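Local coordinates for PatF (Prochloron didemni, PDB 4BG2), which is a prenyltransferase-like protein of patellamide (cyanobactin) biosynthesis, though its own catalytic activity remains uncertain, at residues 17-22 / 64-69. Sequence-based numbering, arbitrary orientation. Where two conformers were deposited one is given.
Sequences QFVRTH and GRYEVC
Tyr66 reaches from the strand to the helix and meets Val19 and His22. The polar part is one weak hydrogen bond. Tyr66 OH donates to the backbone Val19 O over 2.9 Å. The phenol oxygen, on a buried residue, thus finds an acceptor on the helix.

The apolar part lies over the ring. Val19 CG1 sits above one face of Tyr66, 4.0 Å from the ring centroid, in a CH-pi contact. It is offset toward the phenol end, with Val19 CG1 3.6 Å from Tyr66 CZ. With CG1 anti to the backbone N (chi1 166°), Val19 turns that methyl over the phenol end, and CG2 lies by the CD1-CE1 side of the ring.

The aromatic part is oblique. The rings of His22 and Tyr66 have planes at 70° and centroids 5.3 Å apart. At the edge of the imidazole, His22 CD2 comes within 3.4 Å of Tyr66 OH. His22 ND1 is hydrogen-bonded to Tyr300 OH, which is likely to hold the imidazole in its rotation. An alanine at Tyr66 would remove the ring and is likely to leave a gap beside Val19 and His22, with Val19 O losing its phenol partner.

Segment 17-22 of helix 3-25 runs nearly antiparallel to segment 64-69 of strand 60-70 (158°), their axes 9.8 Å apart at closest approach. The helix packs on a closed ten-stranded antiparallel barrel, consistent with the ABBA-type prenyltransferase fold. Leu34 and Phe37 of helix 34-42 also pack on Tyr66, and Ser52 of the adjoining strand 48-57 touches both Tyr66 and His22.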
ATOM      1  N   GLN A  17      14.931   1.846 -11.881  1.00 31.10           N
ATOM      2  CA  GLN A  17      15.883   2.654 -11.139  1.00 33.95           C
ATOM      3  C   GLN A  17      15.336   3.057  -9.765  1.00 30.49           C
ATOM      4  O   GLN A  17      16.037   2.943  -8.778  1.00 29.03           O
ATOM      5  CB  GLN A  17      16.315   3.864 -11.961  1.00 37.66           C
ATOM      6  CG  GLN A  17      17.392   4.649 -11.242  1.00 42.90           C
ATOM      7  CD  GLN A  17      18.641   3.827 -10.943  1.00 47.06           C
ATOM      8  OE1 GLN A  17      19.082   3.016 -11.760  1.00 56.68           O
ATOM      9  NE2 GLN A  17      19.202   4.018  -9.766  1.00 49.58           N
ATOM     10  N   PHE A  18      14.064   3.449  -9.696  1.00 28.84           N
ATOM     11  CA  PHE A  18      13.418   3.665  -8.386  1.00 28.86           C
ATOM     12  C   PHE A  18      13.586   2.465  -7.465  1.00 29.28           C
ATOM     13  O   PHE A  18      13.964   2.605  -6.302  1.00 26.45           O
ATOM     14  CB  PHE A  18      11.917   3.958  -8.520  1.00 26.64           C
ATOM     15  CG  PHE A  18      11.609   5.182  -9.330  1.00 27.85           C
ATOM     16  CD1 PHE A  18      12.500   6.231  -9.396  1.00 28.86           C
ATOM     17  CD2 PHE A  18      10.420   5.275 -10.034  1.00 27.81           C
ATOM     18  CE1 PHE A  18      12.216   7.353 -10.151  1.00 29.70           C
ATOM     19  CE2 PHE A  18      10.120   6.399 -10.772  1.00 28.35           C
ATOM     20  CZ  PHE A  18      11.024   7.443 -10.832  1.00 29.23           C
ATOM     21  N   VAL A  19      13.265   1.283  -7.995  1.00 29.65           N
ATOM     22  CA  VAL A  19      13.314   0.070  -7.199  1.00 29.12           C
ATOM     23  C   VAL A  19      14.772  -0.210  -6.778  1.00 29.99           C
ATOM     24  O   VAL A  19      15.037  -0.523  -5.618  1.00 29.87           O
ATOM     25  CB  VAL A  19      12.702  -1.111  -7.975  1.00 29.62           C
ATOM     26  CG1 VAL A  19      13.042  -2.417  -7.314  1.00 30.89           C
ATOM     27  CG2 VAL A  19      11.195  -0.943  -8.116  1.00 29.20           C
ATOM     28  N   ARG A  20      15.706  -0.070  -7.700  1.00 31.81           N
ATOM     29  CA  ARG A  20      17.137  -0.311  -7.397  1.00 34.20           C
ATOM     30  C   ARG A  20      17.718   0.721  -6.407  1.00 33.41           C
ATOM     31  O   ARG A  20      18.379   0.361  -5.449  1.00 31.58           O
ATOM     32  CB  ARG A  20      17.966  -0.319  -8.669  1.00 36.28           C
ATOM     33  CG  ARG A  20      17.679  -1.506  -9.587  1.00 39.62           C
ATOM     34  CD  ARG A  20      18.337  -2.793  -9.100  1.00 43.00           C
ATOM     35  NE  ARG A  20      17.865  -3.975  -9.833  1.00 45.16           N
ATOM     36  CZ  ARG A  20      18.230  -4.285 -11.078  1.00 46.21           C
ATOM     37  NH1 ARG A  20      19.060  -3.501 -11.762  1.00 48.81           N
ATOM     38  NH2 ARG A  20      17.751  -5.381 -11.654  1.00 47.14           N
ATOM     39  N   THR A  21      17.426   1.992  -6.627  1.00 32.97           N
ATOM     40  CA  THR A  21      17.884   3.046  -5.721  1.00 34.53           C
ATOM     41  C   THR A  21      17.406   2.825  -4.292  1.00 33.91           C
ATOM     42  O   THR A  21      18.147   3.036  -3.343  1.00 33.30           O
ATOM     43  CB  THR A  21      17.433   4.409  -6.225  1.00 34.87           C
ATOM     44  OG1 THR A  21      17.947   4.578  -7.547  1.00 35.26           O
ATOM     45  CG2 THR A  21      17.950   5.541  -5.315  1.00 35.85           C
ATOM     46  N   HIS A  22      16.189   2.321  -4.140  1.00 33.02           N
ATOM     47  CA  HIS A  22      15.667   1.996  -2.817  1.00 32.61           C
ATOM     48  C   HIS A  22      16.437   0.848  -2.139  1.00 33.17           C
ATOM     49  O   HIS A  22      16.776   0.926  -0.935  1.00 30.02           O
ATOM     50  CB  HIS A  22      14.199   1.630  -2.947  1.00 31.47           C
ATOM     51  CG  HIS A  22      13.525   1.340  -1.649  1.00 31.32           C
ATOM     52  ND1 HIS A  22      13.069   2.337  -0.813  1.00 31.86           N
ATOM     53  CD2 HIS A  22      13.215   0.172  -1.045  1.00 31.25           C
ATOM     54  CE1 HIS A  22      12.502   1.793   0.248  1.00 31.71           C
ATOM     55  NE2 HIS A  22      12.580   0.480   0.134  1.00 31.40           N
ATOM     56  N   GLY A  64      12.605  -3.893   1.676  1.00 30.60           N
ATOM     57  CA  GLY A  64      12.250  -4.500   0.384  1.00 29.76           C
ATOM     58  C   GLY A  64      10.743  -4.550   0.177  1.00 27.99           C
ATOM     59  O   GLY A  64      10.167  -5.632   0.101  1.00 28.03           O
ATOM     60  N   ARG A  65      10.125  -3.373   0.070  1.00 26.40           N
ATOM     61  CA  ARG A  65       8.682  -3.215   0.003  1.00 25.71           C
ATOM     62  C   ARG A  65       8.294  -2.239  -1.108  1.00 26.01           C
ATOM     63  O   ARG A  65       8.696  -1.053  -1.076  1.00 23.66           O
ATOM     64  CB  ARG A  65       8.131  -2.700   1.328  1.00 25.69           C
ATOM     65  CG  ARG A  65       8.424  -3.587   2.517  1.00 27.27           C
ATOM     66  CD  ARG A  65       8.320  -2.821   3.824  1.00 29.36           C
ATOM     67  NE  ARG A  65       7.026  -2.154   3.922  1.00 29.23           N
ATOM     68  CZ  ARG A  65       5.921  -2.718   4.378  1.00 30.41           C
ATOM     69  NH1 ARG A  65       5.917  -3.969   4.831  1.00 31.21           N
ATOM     70  NH2 ARG A  65       4.800  -2.022   4.377  1.00 33.74           N
ATOM     71  N   TYR A  66       7.528  -2.735  -2.082  1.00 24.32           N
ATOM     72  CA  TYR A  66       7.086  -1.952  -3.221  1.00 24.63           C
ATOM     73  C   TYR A  66       5.657  -2.253  -3.610  1.00 24.40           C
ATOM     74  O   TYR A  66       5.229  -3.425  -3.616  1.00 26.14           O
ATOM     75  CB  TYR A  66       7.921  -2.304  -4.438  1.00 26.31           C
ATOM     76  CG  TYR A  66       9.398  -2.237  -4.205  1.00 28.11           C
ATOM     77  CD1 TYR A  66      10.067  -1.024  -4.284  1.00 27.33           C
ATOM     78  CD2 TYR A  66      10.142  -3.389  -3.943  1.00 28.54           C
ATOM     79  CE1 TYR A  66      11.426  -0.948  -4.075  1.00 28.41           C
ATOM     80  CE2 TYR A  66      11.515  -3.321  -3.756  1.00 30.68           C
ATOM     81  CZ  TYR A  66      12.145  -2.087  -3.818  1.00 31.34           C
ATOM     82  OH  TYR A  66      13.509  -1.968  -3.623  1.00 37.84           O
ATOM     83  N   GLU A  67       4.932  -1.205  -3.978  1.00 24.60           N
ATOM     84  CA  GLU A  67       3.661  -1.328  -4.684  0.50 23.81           C
ATOM     85  C   GLU A  67       3.809  -0.557  -5.996  1.00 25.80           C
ATOM     86  O   GLU A  67       4.190   0.605  -5.991  1.00 24.92           O
ATOM     87  CB  GLU A  67       2.483  -0.703  -3.911  0.50 23.33           C
ATOM     88  CG  GLU A  67       2.111  -1.291  -2.589  0.50 23.01           C
ATOM     89  CD  GLU A  67       1.938  -2.786  -2.635  0.50 21.71           C
ATOM     90  OE1 GLU A  67       1.308  -3.421  -3.631  0.50 19.86           O
ATOM     91  OE2 GLU A  67       2.455  -3.253  -1.623  0.50 18.27           O
ATOM     92  N   VAL A  68       3.476  -1.215  -7.110  1.00 26.80           N
ATOM     93  CA  VAL A  68       3.524  -0.620  -8.419  1.00 24.94           C
ATOM     94  C   VAL A  68       2.168  -0.708  -9.103  1.00 26.34           C
ATOM     95  O   VAL A  68       1.481  -1.759  -9.076  1.00 25.24           O
ATOM     96  CB  VAL A  68       4.579  -1.330  -9.269  1.00 25.50           C
ATOM     97  CG1 VAL A  68       4.650  -0.706 -10.666  1.00 26.35           C
ATOM     98  CG2 VAL A  68       5.938  -1.244  -8.590  1.00 25.61           C
ATOM     99  N   CYS A  69       1.761   0.379  -9.735  1.00 28.64           N
ATOM    100  CA  CYS A  69       0.586   0.306 -10.598  1.00 31.17           C
ATOM    101  C   CYS A  69       0.597   1.368 -11.673  1.00 32.34           C
ATOM    102  O   CYS A  69       1.281   2.390 -11.563  1.00 30.43           O
ATOM    103  CB  CYS A  69      -0.705   0.424  -9.783  1.00 32.31           C
ATOM    104  SG  CYS A  69      -0.970   2.049  -9.011  1.00 34.92           S
TER